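Local coordinates for CurM Sulfotransferase (Moorea producta, PDB 4GBM), which probably transfers a sulfonate group from the donor PAPS to an intermediate of curacin biosynthesis, and is bound here to the product nucleotide PAP, at residues A141-E151 against V196-F207; I160-S168 against A303-P311. The protein carries 2 engineered substitutions. All coordinates share one frame; numbering follows the deposited sequence.

Contact 1 (A141-E151 against V196-F207)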
loop_
_atom_site.group_PDB
_atom_site.type_symbol
_atom_site.label_atom_id
_atom_site.label_comp_id
_atom_site.label_asym_id
_atom_site.label_seq_id
_atom_site.Cartn_x
_atom_site.Cartn_y
_atom_site.Cartn_z
ATOM N N ALA A 141 -2.286 -3.553 -7.405
ATOM C CA ALA A 141 -2.928 -2.905 -8.549
ATOM C C ALA A 141 -2.304 -3.280 -9.888
ATOM O O ALA A 141 -2.874 -2.996 -10.934
ATOM C CB ALA A 141 -2.918 -1.402 -8.368
ATOM N N MET A 142 -1.145 -3.932 -9.853
ATOM C CA MET A 142 -0.458 -4.336 -11.079
ATOM C C MET A 142 -1.070 -5.573 -11.728
ATOM O O MET A 142 -0.822 -5.847 -12.902
ATOM C CB MET A 142 1.032 -4.561 -10.807
ATOM C CG MET A 142 1.757 -3.312 -10.346
ATOM S SD MET A 142 1.723 -2.011 -11.592
ATOM C CE MET A 142 2.961 -2.587 -12.754
ATOM N N GLU A 143 -1.869 -6.316 -10.967
ATOM C CA GLU A 143 -2.472 -7.552 -11.468
ATOM C C GLU A 143 -3.948 -7.643 -11.097
ATOM O O GLU A 143 -4.276 -7.818 -9.921
ATOM C CB GLU A 143 -1.735 -8.782 -10.915
ATOM C CG GLU A 143 -0.296 -8.969 -11.406
ATOM C CD GLU A 143 -0.192 -9.289 -12.894
ATOM O OE1 GLU A 143 0.907 -9.090 -13.459
ATOM O OE2 GLU A 143 -1.193 -9.734 -13.504
ATOM N N PRO A 144 -4.848 -7.535 -12.095
ATOM C CA PRO A 144 -6.278 -7.654 -11.802
ATOM C C PRO A 144 -6.654 -8.917 -11.019
ATOM O O PRO A 144 -7.570 -8.865 -10.201
ATOM C CB PRO A 144 -6.919 -7.671 -13.191
ATOM C CG PRO A 144 -5.989 -6.845 -14.009
ATOM C CD PRO A 144 -4.617 -7.238 -13.522
ATOM N N THR A 145 -5.948 -10.026 -11.245
ATOM C CA THR A 145 -6.249 -11.262 -10.518
ATOM C C THR A 145 -5.924 -11.183 -9.023
ATOM O O THR A 145 -6.549 -11.880 -8.226
ATOM C CB THR A 145 -5.591 -12.519 -11.150
ATOM O OG1 THR A 145 -4.167 -12.372 -11.159
ATOM C CG2 THR A 145 -6.102 -12.737 -12.575
ATOM N N ILE A 146 -4.971 -10.328 -8.637
ATOM C CA ILE A 146 -4.665 -10.133 -7.216
ATOM C C ILE A 146 -5.780 -9.331 -6.536
ATOM O O ILE A 146 -6.224 -9.688 -5.446
ATOM C CB ILE A 146 -3.285 -9.472 -6.978
ATOM C CG1 ILE A 146 -2.157 -10.391 -7.461
ATOM C CG2 ILE A 146 -3.104 -9.136 -5.488
ATOM C CD1 ILE A 146 -0.763 -9.725 -7.481
ATOM N N LEU A 147 -6.236 -8.262 -7.191
ATOM C CA LEU A 147 -7.380 -7.490 -6.688
ATOM C C LEU A 147 -8.601 -8.383 -6.480
ATOM O O LEU A 147 -9.284 -8.298 -5.450
ATOM C CB LEU A 147 -7.707 -6.325 -7.635
ATOM C CG LEU A 147 -6.604 -5.277 -7.839
ATOM C CD1 LEU A 147 -7.038 -4.246 -8.863
ATOM C CD2 LEU A 147 -6.232 -4.584 -6.513
ATOM N N GLU A 148 -8.853 -9.265 -7.444
ATOM C CA GLU A 148 -9.972 -10.200 -7.368
ATOM C C GLU A 148 -9.830 -11.186 -6.212
ATOM O O GLU A 148 -10.838 -11.579 -5.618
ATOM C CB GLU A 148 -10.157 -10.937 -8.695
ATOM C CG GLU A 148 -10.738 -10.055 -9.793
ATOM C CD GLU A 148 -10.986 -10.810 -11.081
ATOM O OE1 GLU A 148 -10.009 -11.320 -11.676
ATOM O OE2 GLU A 148 -12.160 -10.882 -11.504
ATOM N N ARG A 149 -8.592 -11.568 -5.876
ATOM C CA ARG A 149 -8.372 -12.500 -4.769
ATOM C C ARG A 149 -8.836 -11.921 -3.424
ATOM O O ARG A 149 -9.309 -12.666 -2.562
ATOM C CB ARG A 149 -6.915 -12.986 -4.704
ATOM C CG ARG A 149 -6.744 -14.260 -3.870
ATOM C CD ARG A 149 -5.332 -14.829 -3.916
ATOM N NE ARG A 149 -5.037 -15.511 -5.175
ATOM C CZ ARG A 149 -4.324 -14.977 -6.160
ATOM N NH1 ARG A 149 -3.833 -13.752 -6.032
ATOM N NH2 ARG A 149 -4.101 -15.665 -7.271
ATOM N N GLY A 150 -8.722 -10.604 -3.254
ATOM C CA GLY A 150 -9.213 -9.938 -2.046
ATOM C C GLY A 150 -10.705 -10.177 -1.833
ATOM O O GLY A 150 -11.156 -10.461 -0.722
ATOM N N GLU A 151 -11.470 -10.066 -2.913
ATOM C CA GLU A 151 -12.905 -10.321 -2.864
ATOM C C GLU A 151 -13.231 -11.804 -2.728
ATOM O O GLU A 151 -14.323 -12.165 -2.283
ATOM C CB GLU A 151 -13.595 -9.718 -4.095
ATOM C CG GLU A 151 -13.622 -8.190 -4.066
ATOM C CD GLU A 151 -14.519 -7.656 -2.954
ATOM O OE1 GLU A 151 -15.756 -7.803 -3.066
ATOM O OE2 GLU A 151 -13.988 -7.099 -1.965
ATOM N N VAL A 196 3.399 2.043 -15.593
ATOM C CA VAL A 196 3.084 1.556 -14.246
ATOM C C VAL A 196 1.954 2.383 -13.614
ATOM O O VAL A 196 0.993 1.825 -13.078
ATOM C CB VAL A 196 4.337 1.507 -13.335
ATOM C CG1 VAL A 196 3.944 1.229 -11.898
ATOM C CG2 VAL A 196 5.291 0.430 -13.824
ATOM N N TRP A 197 2.042 3.707 -13.721
ATOM C CA TRP A 197 0.994 4.580 -13.190
ATOM C C TRP A 197 -0.338 4.351 -13.913
ATOM O O TRP A 197 -1.384 4.234 -13.273
ATOM C CB TRP A 197 1.416 6.054 -13.276
ATOM C CG TRP A 197 0.415 6.988 -12.650
ATOM C CD1 TRP A 197 0.379 7.390 -11.341
ATOM C CD2 TRP A 197 -0.693 7.635 -13.299
ATOM N NE1 TRP A 197 -0.684 8.239 -11.135
ATOM C CE2 TRP A 197 -1.359 8.406 -12.318
ATOM C CE3 TRP A 197 -1.188 7.635 -14.614
ATOM C CZ2 TRP A 197 -2.495 9.171 -12.607
ATOM C CZ3 TRP A 197 -2.316 8.395 -14.903
ATOM C CH2 TRP A 197 -2.956 9.156 -13.902
ATOM N N ALA A 198 -0.289 4.264 -15.245
ATOM C CA ALA A 198 -1.500 4.103 -16.056
ATOM C C ALA A 198 -2.173 2.753 -15.817
ATOM O O ALA A 198 -3.391 2.696 -15.610
ATOM C CB ALA A 198 -1.178 4.286 -17.544
ATOM N N LYS A 199 -1.380 1.677 -15.831
ATOM C CA LYS A 199 -1.924 0.327 -15.654
ATOM C C LYS A 199 -2.486 0.122 -14.248
ATOM O O LYS A 199 -3.594 -0.415 -14.095
ATOM C CB LYS A 199 -0.880 -0.745 -15.997
ATOM C CG LYS A 199 -1.330 -2.171 -15.715
ATOM C CD LYS A 199 -0.406 -3.203 -16.342
ATOM C CE LYS A 199 -0.676 -4.600 -15.790
ATOM N NZ LYS A 199 -2.112 -5.030 -15.873
ATOM N N SER A 200 -1.739 0.547 -13.229
ATOM C CA SER A 200 -2.183 0.424 -11.840
ATOM C C SER A 200 -3.507 1.146 -11.642
ATOM O O SER A 200 -4.456 0.592 -11.092
ATOM C CB SER A 200 -1.135 0.991 -10.881
ATOM O OG SER A 200 0.086 0.286 -10.987
ATOM N N ASN A 201 -3.566 2.392 -12.106
ATOM C CA ASN A 201 -4.783 3.175 -11.936
ATOM C C ASN A 201 -5.954 2.644 -12.737
ATOM O O ASN A 201 -7.059 2.549 -12.214
ATOM C CB ASN A 201 -4.523 4.657 -12.178
ATOM C CG ASN A 201 -3.877 5.304 -10.987
ATOM O OD1 ASN A 201 -4.512 5.446 -9.939
ATOM N ND2 ASN A 201 -2.600 5.666 -11.114
ATOM N N GLN A 202 -5.716 2.263 -13.992
ATOM C CA GLN A 202 -6.794 1.671 -14.779
ATOM C C GLN A 202 -7.307 0.368 -14.150
ATOM O O GLN A 202 -8.522 0.134 -14.107
ATOM C CB GLN A 202 -6.384 1.446 -16.239
ATOM C CG GLN A 202 -7.592 1.156 -17.145
ATOM C CD GLN A 202 -8.599 2.291 -17.131
ATOM O OE1 GLN A 202 -8.278 3.424 -17.498
ATOM N NE2 GLN A 202 -9.821 1.997 -16.705
ATOM N N ASN A 203 -6.393 -0.463 -13.649
ATOM C CA ASN A 203 -6.785 -1.714 -12.992
ATOM C C ASN A 203 -7.651 -1.444 -11.756
ATOM O O ASN A 203 -8.654 -2.119 -11.539
ATOM C CB ASN A 203 -5.567 -2.557 -12.594
ATOM C CG ASN A 203 -4.861 -3.210 -13.787
ATOM O OD1 ASN A 203 -3.716 -3.668 -13.653
ATOM N ND2 ASN A 203 -5.519 -3.253 -14.938
ATOM N N ILE A 204 -7.265 -0.453 -10.955
ATOM C CA ILE A 204 -8.059 -0.091 -9.774
ATOM C C ILE A 204 -9.432 0.443 -10.176
ATOM O O ILE A 204 -10.454 0.030 -9.621
ATOM C CB ILE A 204 -7.344 0.928 -8.878
ATOM C CG1 ILE A 204 -6.059 0.325 -8.308
ATOM C CG2 ILE A 204 -8.261 1.320 -7.712
ATOM C CD1 ILE A 204 -5.081 1.356 -7.765
ATOM N N LEU A 205 -9.456 1.355 -11.145
ATOM C CA LEU A 205 -10.718 1.896 -11.645
ATOM C C LEU A 205 -11.653 0.793 -12.125
ATOM O O LEU A 205 -12.847 0.786 -11.777
ATOM C CB LEU A 205 -10.462 2.914 -12.761
ATOM C CG LEU A 205 -9.834 4.227 -12.280
ATOM C CD1 LEU A 205 -9.219 4.999 -13.445
ATOM C CD2 LEU A 205 -10.882 5.063 -11.563
ATOM N N ASN A 206 -11.116 -0.137 -12.915
ATOM C CA ASN A 206 -11.902 -1.268 -13.415
ATOM C C ASN A 206 -12.449 -2.141 -12.288
ATOM O O ASN A 206 -13.616 -2.527 -12.303
ATOM C CB ASN A 206 -11.075 -2.121 -14.384
ATOM C CG ASN A 206 -10.797 -1.418 -15.706
ATOM O OD1 ASN A 206 -11.383 -0.382 -16.013
ATOM N ND2 ASN A 206 -9.887 -1.984 -16.491
ATOM N N PHE A 207 -11.591 -2.454 -11.322
ATOM C CA PHE A 207 -11.960 -3.290 -10.187
ATOM C C PHE A 207 -13.046 -2.630 -9.329
ATOM O O PHE A 207 -14.077 -3.241 -9.020
ATOM C CB PHE A 207 -10.696 -3.585 -9.373
ATOM C CG PHE A 207 -10.943 -4.229 -8.046
ATOM C CD1 PHE A 207 -11.361 -5.559 -7.961
ATOM C CD2 PHE A 207 -10.706 -3.520 -6.876
ATOM C CE1 PHE A 207 -11.572 -6.167 -6.727
ATOM C CE2 PHE A 207 -10.915 -4.116 -5.629
ATOM C CZ PHE A 207 -11.347 -5.445 -5.557
#
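The ring of Phe207 carries Leu147 on one face and Glu151 at its edge. Leu147 CB lies 3.8 Å from the Phe207 ring centroid, only 14° off the ring normal, so this is a CH-pi contact over the face. At the edge, near the ring plane, Glu151 CG comes to 3.9 Å from Phe207 CZ. The backbone joins in, with Leu147 O 3.4 Å from Phe207 CE1. Phe207 CG is anti to the backbone N (chi1 170°), which sends the ring across to the other helix. The ring also meets Tyr159 edge-to-face. The carboxylate of Glu151 turns elsewhere, to the hydroxyl of Tyr159 and in a salt bridge to Arg215.

The amide of Asn203 is the second flat group. The Pro144 ring lies against it, with Pro144 CG 3.8 Å from Asn203 CG. Ala141 O lies 2.9 Å from Asn203 OD1. Both are acceptors, so this is no hydrogen bond, and the modelled turn of the amide is doubtful. As modelled, Lys199 NZ lies 3.1 Å from Asn203 OD1 in one of two lysine conformers, and this bond is as doubtful as the amide turn.

Both segments belong to the P-loop-type alpha/beta fold of sulfotransferases. Helix 144-153 comes before strand 158-163 of the parallel sheet, and helix 189-208 before strand 216-220. The short axes of 144-151 and 196-207 run roughly alongside, 35° apart.

Just before helix 144-153 in the chain, the 3-10 turn presses on the middle of 196-207. Ala141 CB sits 3.6 Å from Ile204 CD1, and it also touches Ser200 CB. In one of its two conformers, Met142 bends at chi2 and chi3, which puts SD against Val196 CG1 and CE against both Val196 methyls.

Contact 2 (I160-S168 against A303-P311). With A3P (adenosine-3'-5'-diphosphate), chain G.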
loop_
_atom_site.group_PDB
_atom_site.type_symbol
_atom_site.label_atom_id
_atom_site.label_comp_id
_atom_site.label_asym_id
_atom_site.label_seq_id
_atom_site.Cartn_x
_atom_site.Cartn_y
_atom_site.Cartn_z
ATOM N N ILE A 160 -9.533 1.743 0.168
ATOM C CA ILE A 160 -9.061 3.116 0.071
ATOM C C ILE A 160 -8.248 3.227 -1.211
ATOM O O ILE A 160 -7.214 2.569 -1.348
ATOM C CB ILE A 160 -8.172 3.484 1.272
ATOM C CG1 ILE A 160 -8.923 3.294 2.591
ATOM C CG2 ILE A 160 -7.650 4.924 1.138
ATOM C CD1 ILE A 160 -7.990 3.315 3.812
ATOM N N TYR A 161 -8.714 4.064 -2.141
ATOM C CA TYR A 161 -8.040 4.263 -3.417
ATOM C C TYR A 161 -7.239 5.545 -3.325
ATOM O O TYR A 161 -7.804 6.644 -3.327
ATOM C CB TYR A 161 -9.077 4.314 -4.550
ATOM C CG TYR A 161 -8.547 4.594 -5.947
ATOM C CD1 TYR A 161 -7.221 4.311 -6.309
ATOM C CD2 TYR A 161 -9.396 5.112 -6.921
ATOM C CE1 TYR A 161 -6.763 4.569 -7.603
ATOM C CE2 TYR A 161 -8.954 5.370 -8.214
ATOM C CZ TYR A 161 -7.640 5.090 -8.550
ATOM O OH TYR A 161 -7.217 5.365 -9.818
ATOM N N LEU A 162 -5.924 5.383 -3.195
ATOM C CA LEU A 162 -4.994 6.505 -3.067
ATOM C C LEU A 162 -4.405 6.832 -4.435
ATOM O O LEU A 162 -3.842 5.958 -5.096
ATOM C CB LEU A 162 -3.891 6.147 -2.064
ATOM C CG LEU A 162 -2.756 7.152 -1.862
ATOM C CD1 LEU A 162 -3.250 8.491 -1.295
ATOM C CD2 LEU A 162 -1.702 6.537 -0.957
ATOM N N VAL A 163 -4.564 8.088 -4.851
ATOM C CA VAL A 163 -4.082 8.559 -6.151
ATOM C C VAL A 163 -3.111 9.727 -5.992
ATOM O O VAL A 163 -3.223 10.511 -5.049
ATOM C CB VAL A 163 -5.244 8.965 -7.112
ATOM C CG1 VAL A 163 -6.130 7.781 -7.435
ATOM C CG2 VAL A 163 -6.082 10.104 -6.546
ATOM N N ARG A 164 -2.148 9.817 -6.907
ATOM C CA ARG A 164 -1.220 10.945 -6.956
ATOM C C ARG A 164 -1.042 11.375 -8.410
ATOM O O ARG A 164 -1.179 10.562 -9.317
ATOM C CB ARG A 164 0.122 10.572 -6.314
ATOM C CG ARG A 164 1.072 11.759 -6.179
ATOM C CD ARG A 164 2.329 11.377 -5.452
ATOM N NE ARG A 164 3.155 12.557 -5.212
ATOM C CZ ARG A 164 4.377 12.511 -4.698
ATOM N NH1 ARG A 164 4.930 11.337 -4.418
ATOM N NH2 ARG A 164 5.052 13.633 -4.480
ATOM N N HIS A 165 -0.747 12.658 -8.621
ATOM C CA HIS A 165 -0.567 13.196 -9.958
ATOM C C HIS A 165 0.460 12.363 -10.729
ATOM O O HIS A 165 1.514 12.021 -10.185
ATOM C CB HIS A 165 -0.089 14.644 -9.871
ATOM C CG HIS A 165 -0.213 15.399 -11.158
ATOM N ND1 HIS A 165 0.640 15.205 -12.228
ATOM C CD2 HIS A 165 -1.085 16.361 -11.539
ATOM C CE1 HIS A 165 0.284 16.004 -13.218
ATOM N NE2 HIS A 165 -0.756 16.719 -12.825
ATOM N N PRO A 166 0.167 12.048 -11.998
ATOM C CA PRO A 166 1.101 11.209 -12.755
ATOM C C PRO A 166 2.516 11.802 -12.897
ATOM O O PRO A 166 3.490 11.048 -12.909
ATOM C CB PRO A 166 0.420 11.071 -14.132
ATOM C CG PRO A 166 -0.518 12.247 -14.208
ATOM C CD PRO A 166 -1.013 12.421 -12.803
ATOM N N TYR A 167 2.641 13.125 -13.003
ATOM C CA TYR A 167 3.976 13.734 -13.143
ATOM C C TYR A 167 4.827 13.422 -11.914
ATOM O O TYR A 167 6.013 13.093 -12.028
ATOM C CB TYR A 167 3.891 15.251 -13.300
ATOM C CG TYR A 167 3.386 15.795 -14.616
ATOM C CD1 TYR A 167 2.838 14.967 -15.608
ATOM C CD2 TYR A 167 3.422 17.170 -14.852
ATOM C CE1 TYR A 167 2.360 15.506 -16.805
ATOM C CE2 TYR A 167 2.943 17.714 -16.038
ATOM C CZ TYR A 167 2.418 16.878 -17.008
ATOM O OH TYR A 167 1.951 17.422 -18.177
ATOM N N SER A 168 4.211 13.524 -10.735
ATOM C CA SER A 168 4.907 13.291 -9.473
ATOM C C SER A 168 5.323 11.832 -9.349
ATOM O O SER A 168 6.450 11.533 -8.939
ATOM C CB SER A 168 4.014 13.690 -8.299
ATOM O OG SER A 168 3.608 15.043 -8.412
ATOM N N ALA A 303 -5.805 10.523 -16.434
ATOM C CA ALA A 303 -5.586 11.734 -15.634
ATOM C C ALA A 303 -6.847 12.594 -15.591
ATOM O O ALA A 303 -7.198 13.130 -14.537
ATOM C CB ALA A 303 -4.396 12.531 -16.171
ATOM N N SER A 304 -7.521 12.707 -16.737
ATOM C CA SER A 304 -8.767 13.467 -16.834
ATOM C C SER A 304 -9.856 12.855 -15.961
ATOM O O SER A 304 -10.575 13.574 -15.249
ATOM C CB SER A 304 -9.235 13.556 -18.288
ATOM O OG SER A 304 -8.338 14.331 -19.059
ATOM N N GLN A 305 -9.971 11.528 -15.999
ATOM C CA GLN A 305 -10.974 10.845 -15.179
ATOM C C GLN A 305 -10.728 11.094 -13.697
ATOM O O GLN A 305 -11.678 11.205 -12.914
ATOM C CB GLN A 305 -11.032 9.341 -15.455
ATOM C CG GLN A 305 -12.254 8.700 -14.800
ATOM C CD GLN A 305 -12.368 7.202 -14.999
ATOM O OE1 GLN A 305 -11.750 6.622 -15.896
ATOM N NE2 GLN A 305 -13.188 6.567 -14.168
ATOM N N LEU A 306 -9.452 11.196 -13.331
ATOM C CA LEU A 306 -9.050 11.457 -11.951
ATOM C C LEU A 306 -8.970 12.945 -11.609
ATOM O O LEU A 306 -8.540 13.299 -10.514
ATOM C CB LEU A 306 -7.708 10.779 -11.656
ATOM C CG LEU A 306 -7.699 9.250 -11.702
ATOM C CD1 LEU A 306 -6.278 8.721 -11.523
ATOM C CD2 LEU A 306 -8.622 8.648 -10.634
ATOM N N SER A 307 -9.376 13.802 -12.547
ATOM C CA SER A 307 -9.396 15.258 -12.343
ATOM C C SER A 307 -8.025 15.899 -12.101
ATOM O O SER A 307 -7.930 16.905 -11.394
ATOM C CB SER A 307 -10.363 15.642 -11.207
ATOM O OG SER A 307 -11.689 15.262 -11.522
ATOM N N TYR A 308 -6.971 15.327 -12.678
ATOM C CA TYR A 308 -5.652 15.953 -12.631
ATOM C C TYR A 308 -5.404 16.827 -13.860
ATOM O O TYR A 308 -5.692 16.415 -14.986
ATOM C CB TYR A 308 -4.547 14.898 -12.525
ATOM C CG TYR A 308 -4.362 14.330 -11.137
ATOM C CD1 TYR A 308 -3.986 15.149 -10.072
ATOM C CD2 TYR A 308 -4.564 12.975 -10.888
ATOM C CE1 TYR A 308 -3.811 14.634 -8.798
ATOM C CE2 TYR A 308 -4.391 12.449 -9.615
ATOM C CZ TYR A 308 -4.012 13.281 -8.578
ATOM O OH TYR A 308 -3.837 12.757 -7.321
ATOM N N GLU A 309 -4.865 18.023 -13.626
ATOM C CA GLU A 309 -4.495 18.963 -14.683
ATOM C C GLU A 309 -3.096 18.662 -15.186
ATOM O O GLU A 309 -2.203 18.335 -14.400
ATOM C CB GLU A 309 -4.512 20.401 -14.156
ATOM C CG GLU A 309 -5.825 20.854 -13.545
ATOM C CD GLU A 309 -5.694 22.163 -12.778
ATOM O OE1 GLU A 309 -4.780 22.963 -13.092
ATOM O OE2 GLU A 309 -6.509 22.391 -11.857
ATOM N N LEU A 310 -2.899 18.793 -16.495
ATOM C CA LEU A 310 -1.604 18.505 -17.097
ATOM C C LEU A 310 -0.980 19.764 -17.702
ATOM O O LEU A 310 -1.274 20.112 -18.844
ATOM C CB LEU A 310 -1.737 17.396 -18.152
ATOM C CG LEU A 310 -2.297 16.051 -17.679
ATOM C CD1 LEU A 310 -2.414 15.094 -18.857
ATOM C CD2 LEU A 310 -1.443 15.438 -16.570
ATOM N N PRO A 311 -0.119 20.459 -16.932
ATOM C CA PRO A 311 0.505 21.676 -17.460
ATOM C C PRO A 311 1.559 21.405 -18.543
ATOM O O PRO A 311 1.883 20.245 -18.823
ATOM C CB PRO A 311 1.143 22.324 -16.225
ATOM C CG PRO A 311 1.241 21.257 -15.200
ATOM C CD PRO A 311 0.202 20.224 -15.509
HETATM P P1 A3P G . 9.727 10.273 -3.103
HETATM O O1P A3P G . 10.427 9.487 -4.182
HETATM O O2P A3P G . 10.433 10.225 -1.771
HETATM O O3P A3P G . 9.311 11.646 -3.549
HETATM P P2 A3P G . 4.970 5.072 -1.570
HETATM O O4P A3P G . 3.614 4.809 -2.143
HETATM O O5P A3P G . 6.117 4.422 -2.290
HETATM O O6P A3P G . 5.021 4.892 -0.076
HETATM O "O5'" A3P G . 5.220 6.649 -1.832
HETATM C "C5'" A3P G . 6.523 7.196 -1.611
HETATM C "C4'" A3P G . 6.377 8.696 -1.691
HETATM O "O4'" A3P G . 5.664 9.151 -0.534
HETATM C "C3'" A3P G . 7.708 9.418 -1.610
HETATM O "O3'" A3P G . 8.340 9.448 -2.898
HETATM C "C2'" A3P G . 7.270 10.784 -1.095
HETATM O "O2'" A3P G . 6.927 11.654 -2.177
HETATM C "C1'" A3P G . 6.013 10.505 -0.278
HETATM N N9 A3P G . 6.294 10.666 1.172
HETATM C C8 A3P G . 7.018 9.855 1.970
HETATM N N7 A3P G . 7.084 10.341 3.238
HETATM C C5 A3P G . 6.386 11.496 3.245
HETATM C C6 A3P G . 6.038 12.533 4.245
HETATM N N6 A3P G . 6.461 12.410 5.527
HETATM N N1 A3P G . 5.283 13.584 3.825
HETATM C C2 A3P G . 4.844 13.703 2.552
HETATM N N3 A3P G . 5.121 12.791 1.597
HETATM C C4 A3P G . 5.863 11.700 1.893
#
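The 160-168 segment is the strand-turn-helix that in this family helps form the 3'-phosphate side of the nucleotide pocket, and Tyr308 and its neighbours pack against it. The ring of Tyr308 lies flat against the backbone at the turn. His165 CA stands 3.7 Å from the Tyr308 ring centroid, a CH-pi contact over the middle of the face. Tyr308 OH passes 3.2 Å from Arg164 CA and bonds to Glu222, whose other carboxylate oxygen takes the backbone N-H of His165. With an alanine at Tyr308, the turn at His165 would probably lose its flat cover, and Glu222 the hydroxyl it bonds.

The imidazole of His165 is gripped at both nitrogens, nearly in its plane. His165 NE2 donates to Glu309 O at 2.7 Å, almost straight at 169°. On the other side of the ring, His165 ND1 accepts from Tyr167 N at 3.0 Å, capping helix 166-175. Its CG is anti to the backbone N (chi1 -165°), which lets ND1 reach that N-H. The two bonds should fix the ring's rotation, and Trp286 stacks on it.

Further along, Tyr167 OH donates to Pro311 O at 2.9 Å, in the carbonyl plane. Leu310 CD2 fits against both Tyr167 CE1 and His165 CE1. At the other end, Leu306 CD2 meets the strand, 4.1 Å from Val163 CG1. A Schellman motif at Ser307 ends helix 297-305 and turns the chain toward Tyr308.

Arg164 points away from all this. Its chain is extended, and Arg164 NH1 donates a hydrogen bond to A3P O2' at 3.0 Å, while NH2 bonds to Leu282 O. Arg164 here grips the 2'-hydroxyl; with Ser172, which also binds A3P, it probably corresponds to the arginine and serine of the 3'-phosphate-binding motif of sulfotransferases.

Overall arrangement
Contacts 1 and 2 alternate along the chain, and their centres are 16 Å apart. Helix 189-208 joins them, packing on 141-151 and also on 160-168. Asn201 OD1 lies 2.7 Å from Tyr161 OH, a probable hydrogen bond. Trp197 NE1 lies 3.0 Å from Arg164 O, probably another, which ties the helix to the backbone of a residue that binds the nucleotide. Ile204 CG2 packs on Tyr161 CD1 at 3.5 Å. Contact 2 reaches A3P directly through Arg164. Contact 1 stands farther back, with the side chain of Val196 about 10 Å from A3P.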